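Long-range contacts in methyl-coenzyme M reductase I beta subunit (Methanosarcina barkeri, PDB 1E6Y), which catalyses the last step of methanogenesis, cleaving methyl-coenzyme M with coenzyme B to give methane and the mixed heterodisulfide, as part of a nickel F430 enzyme complex: residues A47-A52 and Y72-N77; G343-K348 and R383-P388. All coordinates share one frame; numbering follows the deposited sequence.

Contact 1 (A47-A52 and Y72-N77)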
ATOM      1  N   ALA E  47      31.695   8.130  -4.224  1.00 13.58           N
ATOM      2  CA  ALA E  47      31.965   9.032  -3.109  1.00 13.91           C
ATOM      3  C   ALA E  47      30.960   8.793  -1.982  1.00 13.60           C
ATOM      4  O   ALA E  47      31.334   8.731  -0.810  1.00 13.83           O
ATOM      5  CB  ALA E  47      31.906  10.484  -3.577  1.00 13.67           C
ATOM      6  N   GLY E  48      29.701   8.575  -2.357  1.00 13.31           N
ATOM      7  CA  GLY E  48      28.660   8.296  -1.382  1.00 12.84           C
ATOM      8  C   GLY E  48      28.880   6.999  -0.629  1.00 12.41           C
ATOM      9  O   GLY E  48      28.689   6.944   0.585  1.00 12.12           O
ATOM     10  N   ILE E  49      29.271   5.950  -1.350  1.00 12.43           N
ATOM     11  CA  ILE E  49      29.586   4.667  -0.727  1.00 12.62           C
ATOM     12  C   ILE E  49      30.729   4.824   0.272  1.00 12.64           C
ATOM     13  O   ILE E  49      30.620   4.387   1.416  1.00 13.05           O
ATOM     14  CB  ILE E  49      29.976   3.602  -1.786  1.00 13.03           C
ATOM     15  CG1 ILE E  49      28.766   3.263  -2.659  1.00 12.55           C
ATOM     16  CG2 ILE E  49      30.489   2.338  -1.105  1.00 13.06           C
ATOM     17  CD1 ILE E  49      29.102   2.466  -3.886  1.00 12.63           C
ATOM     18  N   GLN E  50      31.792   5.511  -0.145  1.00 13.27           N
ATOM     19  CA  GLN E  50      32.961   5.721   0.703  1.00 13.19           C
ATOM     20  C   GLN E  50      32.600   6.453   1.993  1.00 12.73           C
ATOM     21  O   GLN E  50      32.987   6.030   3.082  1.00 13.44           O
ATOM     22  CB  GLN E  50      34.034   6.505  -0.056  1.00 14.11           C
ATOM     23  CG  GLN E  50      35.322   6.705   0.730  1.00 15.01           C
ATOM     24  CD  GLN E  50      36.458   7.219  -0.129  1.00 16.74           C
ATOM     25  OE1 GLN E  50      36.517   6.953  -1.328  1.00 17.53           O
ATOM     26  NE2 GLN E  50      37.378   7.951   0.486  1.00 18.34           N
ATOM     27  N   GLY E  51      31.815   7.520   1.864  1.00 12.36           N
ATOM     28  CA  GLY E  51      31.347   8.248   3.032  1.00 12.59           C
ATOM     29  C   GLY E  51      30.454   7.410   3.929  1.00 12.50           C
ATOM     30  O   GLY E  51      30.612   7.417   5.153  1.00 12.70           O
ATOM     31  N   ALA E  52      29.542   6.656   3.318  1.00 12.43           N
ATOM     32  CA  ALA E  52      28.637   5.778   4.055  1.00 12.31           C
ATOM     33  C   ALA E  52      29.397   4.698   4.822  1.00 12.56           C
ATOM     34  O   ALA E  52      29.076   4.408   5.977  1.00 12.43           O
ATOM     35  CB  ALA E  52      27.642   5.136   3.097  1.00 12.46           C
ATOM     36  N   TYR E  72      37.572   2.596   3.445  1.00 17.07           N
ATOM     37  CA  TYR E  72      38.006   2.110   2.141  1.00 16.73           C
ATOM     38  C   TYR E  72      38.144   3.296   1.199  1.00 17.20           C
ATOM     39  O   TYR E  72      37.267   4.161   1.145  1.00 16.84           O
ATOM     40  CB  TYR E  72      36.981   1.133   1.561  1.00 16.11           C
ATOM     41  CG  TYR E  72      36.739  -0.120   2.378  1.00 15.83           C
ATOM     42  CD1 TYR E  72      37.630  -0.518   3.379  1.00 15.73           C
ATOM     43  CD2 TYR E  72      35.638  -0.934   2.116  1.00 15.91           C
ATOM     44  CE1 TYR E  72      37.428  -1.697   4.094  1.00 16.39           C
ATOM     45  CE2 TYR E  72      35.433  -2.114   2.818  1.00 15.48           C
ATOM     46  CZ  TYR E  72      36.329  -2.491   3.803  1.00 15.62           C
ATOM     47  OH  TYR E  72      36.125  -3.669   4.480  1.00 15.18           O
ATOM     48  N   ASP E  73      39.235   3.326   0.444  1.00 17.51           N
ATOM     49  CA  ASP E  73      39.424   4.375  -0.546  1.00 17.84           C
ATOM     50  C   ASP E  73      38.745   3.987  -1.856  1.00 17.67           C
ATOM     51  O   ASP E  73      39.393   3.510  -2.787  1.00 17.99           O
ATOM     52  CB  ASP E  73      40.917   4.630  -0.772  1.00 18.75           C
ATOM     53  CG  ASP E  73      41.180   5.891  -1.582  1.00 19.80           C
ATOM     54  OD1 ASP E  73      40.234   6.669  -1.831  1.00 20.05           O
ATOM     55  OD2 ASP E  73      42.345   6.103  -1.971  1.00 21.31           O
ATOM     56  N   ILE E  74      37.431   4.180  -1.909  1.00 17.10           N
ATOM     57  CA  ILE E  74      36.645   3.815  -3.082  1.00 16.56           C
ATOM     58  C   ILE E  74      37.004   4.703  -4.274  1.00 16.54           C
ATOM     59  O   ILE E  74      37.322   4.204  -5.353  1.00 16.79           O
ATOM     60  CB  ILE E  74      35.127   3.943  -2.801  1.00 16.26           C
ATOM     61  CG1 ILE E  74      34.755   3.164  -1.532  1.00 15.95           C
ATOM     62  CG2 ILE E  74      34.329   3.450  -4.003  1.00 15.83           C
ATOM     63  CD1 ILE E  74      35.014   1.670  -1.609  1.00 15.48           C
ATOM     64  N   VAL E  75      36.996   6.014  -4.052  1.00 16.80           N
ATOM     65  CA  VAL E  75      37.256   6.985  -5.110  1.00 17.23           C
ATOM     66  C   VAL E  75      38.684   6.877  -5.655  1.00 17.59           C
ATOM     67  O   VAL E  75      38.898   6.940  -6.866  1.00 17.58           O
ATOM     68  CB  VAL E  75      36.991   8.425  -4.602  1.00 17.10           C
ATOM     69  CG1 VAL E  75      37.391   9.451  -5.660  1.00 17.06           C
ATOM     70  CG2 VAL E  75      35.516   8.585  -4.252  1.00 17.26           C
ATOM     71  N   GLY E  76      39.646   6.644  -4.765  1.00 18.09           N
ATOM     72  CA  GLY E  76      41.033   6.520  -5.181  1.00 18.61           C
ATOM     73  C   GLY E  76      41.325   5.259  -5.973  1.00 19.16           C
ATOM     74  O   GLY E  76      42.372   5.148  -6.612  1.00 19.89           O
ATOM     75  N   ASN E  77      40.396   4.308  -5.933  1.00 18.45           N
ATOM     76  CA  ASN E  77      40.530   3.055  -6.666  1.00 18.13           C
ATOM     77  C   ASN E  77      39.441   2.927  -7.729  1.00 17.75           C
ATOM     78  O   ASN E  77      39.145   1.827  -8.194  1.00 17.46           O
ATOM     79  CB  ASN E  77      40.451   1.869  -5.698  1.00 18.50           C
ATOM     80  CG  ASN E  77      41.696   1.728  -4.845  1.00 19.29           C
ATOM     81  OD1 ASN E  77      42.703   1.184  -5.290  1.00 20.73           O
ATOM     82  ND2 ASN E  77      41.640   2.236  -3.621  1.00 19.63           N
TER
HETATM   83  O   HOH W   1      35.200   4.421   3.705  1.00 15.98           O
HETATM   84  O   HOH W   2      39.664   9.332  -1.435  1.00 46.17           O

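Contact 2 (G343-K348 and R383-P388)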
ATOM      1  N   GLY E 343      -9.232  22.538 -26.658  1.00  9.95           N
ATOM      2  CA  GLY E 343      -7.802  22.672 -26.451  1.00  9.77           C
ATOM      3  C   GLY E 343      -7.092  21.340 -26.586  1.00  8.81           C
ATOM      4  O   GLY E 343      -7.718  20.313 -26.872  1.00  9.69           O
ATOM      5  N   CYS E 344      -5.781  21.350 -26.360  1.00  9.13           N
ATOM      6  CA  CYS E 344      -4.967  20.156 -26.536  1.00  8.73           C
ATOM      7  C   CYS E 344      -5.435  19.013 -25.640  1.00  9.29           C
ATOM      8  O   CYS E 344      -5.745  19.216 -24.465  1.00  9.98           O
ATOM      9  CB  CYS E 344      -3.499  20.460 -26.253  1.00  9.30           C
ATOM     10  SG  CYS E 344      -2.412  19.064 -26.600  1.00  9.40           S
ATOM     11  N   ASP E 345      -5.554  17.830 -26.234  1.00  8.74           N
ATOM     12  CA  ASP E 345      -6.031  16.632 -25.548  1.00  9.43           C
ATOM     13  C   ASP E 345      -7.474  16.808 -25.070  1.00  9.00           C
ATOM     14  O   ASP E 345      -7.911  16.157 -24.118  1.00  8.69           O
ATOM     15  CB  ASP E 345      -5.108  16.295 -24.368  1.00  9.76           C
ATOM     16  CG  ASP E 345      -4.895  14.797 -24.188  1.00 11.29           C
ATOM     17  OD1 ASP E 345      -5.462  13.993 -24.953  1.00 10.82           O
ATOM     18  OD2 ASP E 345      -4.156  14.421 -23.263  1.00 12.07           O
ATOM     19  N   TYR E 346      -8.201  17.700 -25.744  1.00  8.23           N
ATOM     20  CA  TYR E 346      -9.636  17.895 -25.543  1.00  8.58           C
ATOM     21  C   TYR E 346      -9.988  18.220 -24.094  1.00  8.59           C
ATOM     22  O   TYR E 346     -10.989  17.743 -23.555  1.00  8.19           O
ATOM     23  CB  TYR E 346     -10.404  16.665 -26.043  1.00  8.68           C
ATOM     24  CG  TYR E 346      -9.893  16.174 -27.379  1.00  9.73           C
ATOM     25  CD1 TYR E 346      -9.867  17.026 -28.483  1.00  9.15           C
ATOM     26  CD2 TYR E 346      -9.264  14.933 -27.491  1.00  9.28           C
ATOM     27  CE1 TYR E 346      -9.214  16.667 -29.653  1.00  9.84           C
ATOM     28  CE2 TYR E 346      -8.611  14.561 -28.662  1.00  9.56           C
ATOM     29  CZ  TYR E 346      -8.584  15.437 -29.736  1.00  9.79           C
ATOM     30  OH  TYR E 346      -7.890  15.108 -30.878  1.00 10.34           O
ATOM     31  N   GLY E 347      -9.185  19.099 -23.500  1.00  8.24           N
ATOM     32  CA  GLY E 347      -9.415  19.527 -22.136  1.00  8.63           C
ATOM     33  C   GLY E 347      -8.400  18.983 -21.147  1.00  8.59           C
ATOM     34  O   GLY E 347      -8.225  19.556 -20.075  1.00  8.48           O
ATOM     35  N   LYS E 348      -7.707  17.906 -21.508  1.00  9.07           N
ATOM     36  CA  LYS E 348      -6.865  17.197 -20.546  1.00  9.04           C
ATOM     37  C   LYS E 348      -5.534  17.879 -20.246  1.00  8.46           C
ATOM     38  O   LYS E 348      -4.983  17.699 -19.159  1.00  9.23           O
ATOM     39  CB  LYS E 348      -6.624  15.753 -20.994  1.00  9.88           C
ATOM     40  CG  LYS E 348      -7.893  14.910 -21.036  1.00 10.24           C
ATOM     41  CD  LYS E 348      -7.678  13.521 -20.465  1.00 11.25           C
ATOM     42  CE  LYS E 348      -7.072  12.584 -21.494  1.00 10.94           C
ATOM     43  NZ  LYS E 348      -8.103  11.981 -22.382  1.00 11.01           N
ATOM     44  N   ARG E 383      -2.311  12.774 -22.232  1.00  8.77           N
ATOM     45  CA  ARG E 383      -1.602  11.701 -22.943  1.00  8.35           C
ATOM     46  C   ARG E 383      -0.258  12.125 -23.491  1.00  8.40           C
ATOM     47  O   ARG E 383       0.020  12.043 -24.708  1.00  8.28           O
ATOM     48  CB  ARG E 383      -2.546  11.135 -24.002  1.00  8.08           C
ATOM     49  CG  ARG E 383      -3.789  10.476 -23.419  1.00  8.04           C
ATOM     50  CD  ARG E 383      -4.703   9.966 -24.511  1.00  7.77           C
ATOM     51  NE  ARG E 383      -5.381  11.138 -25.130  1.00  8.33           N
ATOM     52  CZ  ARG E 383      -6.274  10.925 -26.086  1.00  8.92           C
ATOM     53  NH1 ARG E 383      -6.848  12.045 -26.569  1.00 10.06           N
ATOM     54  NH2 ARG E 383      -6.611   9.752 -26.585  1.00  9.25           N
ATOM     55  N   GLY E 384       0.603  12.575 -22.583  1.00  8.25           N
ATOM     56  CA  GLY E 384       1.981  12.870 -22.928  1.00  8.39           C
ATOM     57  C   GLY E 384       2.241  14.291 -23.388  1.00  8.63           C
ATOM     58  O   GLY E 384       3.381  14.631 -23.697  1.00  8.68           O
ATOM     59  N   PHE E 385       1.210  15.135 -23.396  1.00  9.11           N
ATOM     60  CA  PHE E 385       1.328  16.469 -23.988  1.00  9.72           C
ATOM     61  C   PHE E 385       1.653  17.565 -22.974  1.00 10.41           C
ATOM     62  O   PHE E 385       1.881  18.716 -23.353  1.00  9.77           O
ATOM     63  CB  PHE E 385       0.046  16.829 -24.748  1.00 10.95           C
ATOM     64  CG  PHE E 385      -0.323  15.843 -25.822  1.00 12.54           C
ATOM     65  CD1 PHE E 385      -1.570  15.222 -25.817  1.00 13.04           C
ATOM     66  CD2 PHE E 385       0.592  15.499 -26.816  1.00 13.92           C
ATOM     67  CE1 PHE E 385      -1.903  14.271 -26.782  1.00 14.25           C
ATOM     68  CE2 PHE E 385       0.269  14.547 -27.787  1.00 14.77           C
ATOM     69  CZ  PHE E 385      -0.980  13.932 -27.769  1.00 14.53           C
ATOM     70  N   ALA E 386       1.716  17.203 -21.694  1.00  9.43           N
ATOM     71  CA  ALA E 386       1.929  18.185 -20.633  1.00  9.71           C
ATOM     72  C   ALA E 386       3.358  18.164 -20.088  1.00  9.57           C
ATOM     73  O   ALA E 386       4.015  19.203 -20.005  1.00  9.43           O
ATOM     74  CB  ALA E 386       0.927  17.954 -19.501  1.00  9.53           C
ATOM     75  N   ILE E 387       3.844  16.976 -19.742  1.00  8.62           N
ATOM     76  CA  ILE E 387       5.144  16.826 -19.097  1.00  8.72           C
ATOM     77  C   ILE E 387       6.348  17.316 -19.920  1.00  8.62           C
ATOM     78  O   ILE E 387       7.291  17.876 -19.357  1.00  8.52           O
ATOM     79  CB  ILE E 387       5.354  15.353 -18.642  1.00  9.04           C
ATOM     80  CG1 ILE E 387       4.456  15.065 -17.434  1.00  9.37           C
ATOM     81  CG2 ILE E 387       6.818  15.088 -18.281  1.00  9.77           C
ATOM     82  CD1 ILE E 387       4.766  15.930 -16.221  1.00 10.38           C
ATOM     83  N   PRO E 388       6.309  17.173 -21.262  1.00  8.53           N
ATOM     84  CA  PRO E 388       7.390  17.756 -22.068  1.00  8.24           C
ATOM     85  C   PRO E 388       7.565  19.265 -21.872  1.00  7.98           C
ATOM     86  O   PRO E 388       8.691  19.761 -21.820  1.00  8.41           O
ATOM     87  CB  PRO E 388       6.990  17.406 -23.498  1.00  8.40           C
ATOM     88  CG  PRO E 388       6.258  16.122 -23.346  1.00  8.68           C
ATOM     89  CD  PRO E 388       5.456  16.288 -22.076  1.00  8.99           C
TER

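Contact 1 (A47-A52 and Y72-N77)
In the N-terminal domain of the subunit, a loop built on an inverse gamma turn centred on D73, whose OD1 also makes an Asx motif, meets helix 46-55 chiefly through one long polar side chain, Q50. Its CG stands anti to the backbone N (chi1 -177°) and the chain stays extended beyond it, so the amide is carried out from the helix and across to the loop, passing beside the carbonyl of Y72. Q50 OE1 accepts from V75 N at 2.9 Å in an almost straight hydrogen bond, the donor lying nearly along the C=O axis. I74 N is also close, 3.0 Å from Q50 OE1. Next to the amide, D73 lies side by side with Q50 and points the same way, but its carboxylate plane is turned by 82° against the amide plane. OD1 of D73 accepts from G76 N, which comes from above the carboxylate plane. A water joins the two polar ends, donating to D73 OD1 and accepting from Q50 NE2. A second water lies between Q50 O and the N-H of Y72, accepting from the latter. Apolar groups pack along the helix beside this link: I74 CG1 lies 3.7 Å from Q50 CB and more loosely touches CG2 of I49. Beyond the two segments, I138 of helix 125-141 packs against I49, Y72 and I74, while the ring of Y72 stacks on F142 and its hydroxyl bonds to T144. At the start of the helix segment, CG2 of V75, anti to its own carbonyl carbon, rests 3.8 Å from A47 CA and 4.1 Å from A47 CB.

Contact 2 (G343-K348 and R383-P388)
A buried salt bridge ties the turn leading into helix 348-358 to the loop before helix 387-395, within the C-terminal domain. D345 sits in this turn with left-handed backbone angles, its chi1 at an unusual -142°, and presents its carboxylate edge-on to R383. The arginine leaves its backbone with CG anti to the carbonyl carbon, runs straight through chi2 and bends at chi3, which folds the guanidinium back beside the aspartate. The two flat groups end nearly coplanar, 6° apart, and R383 NE and NH1 converge on D345 OD1, 2.9 Å from each; NE meets the syn lone pair, NH1 approaches nearly along the C-O axis. The other oxygen is also engaged: D345 OD2 takes the backbone N of R383 at 2.7 Å through its syn lone pair, and S382 OG binds it too. Over one face of the guanidinium lies K348 NZ, 4.0 Å from R383 NE. K348, bent at chi2, chi3 and chi4, has its salt bridge with an acidic side chain of another chain, and R383 has D345, which would offset the proximity of the two positive charges. At the guanidinium edge comes CE2 of Y346, whose hydroxyl bonds to H232 and whose ring meets F242 of the gamma subunit edge-to-face. F385 turns its own edge to D345, the ring standing 84° from the carboxylate, and R383 O lies above the centre of one ring face. In an oblique sulfur-aromatic contact, C344 SG, anti to its backbone N, lies 3.8 Å from F385 CB and 4.5 Å from the ring centroid.

In the fold
Contact 1 and contact 2 serve separate regions of the chain: their centres are 45 Å apart, their nearest atoms about 28 Å, and they lie on opposite sides of the chain's centre, one in the N-terminal and the other in the C-terminal domain family of the beta subunit. Contact 1 is peripheral, its centre 29 Å from that of the chain; contact 2 is buried, at 16 Å. Both lie away from the bound coenzymes M and B and F430, but contact 2 is tied to them by sequence: the chain between its segments carries F358, at the end of helix 348-358, together with S362, Y364, G366 and H376, residues that line the three sites.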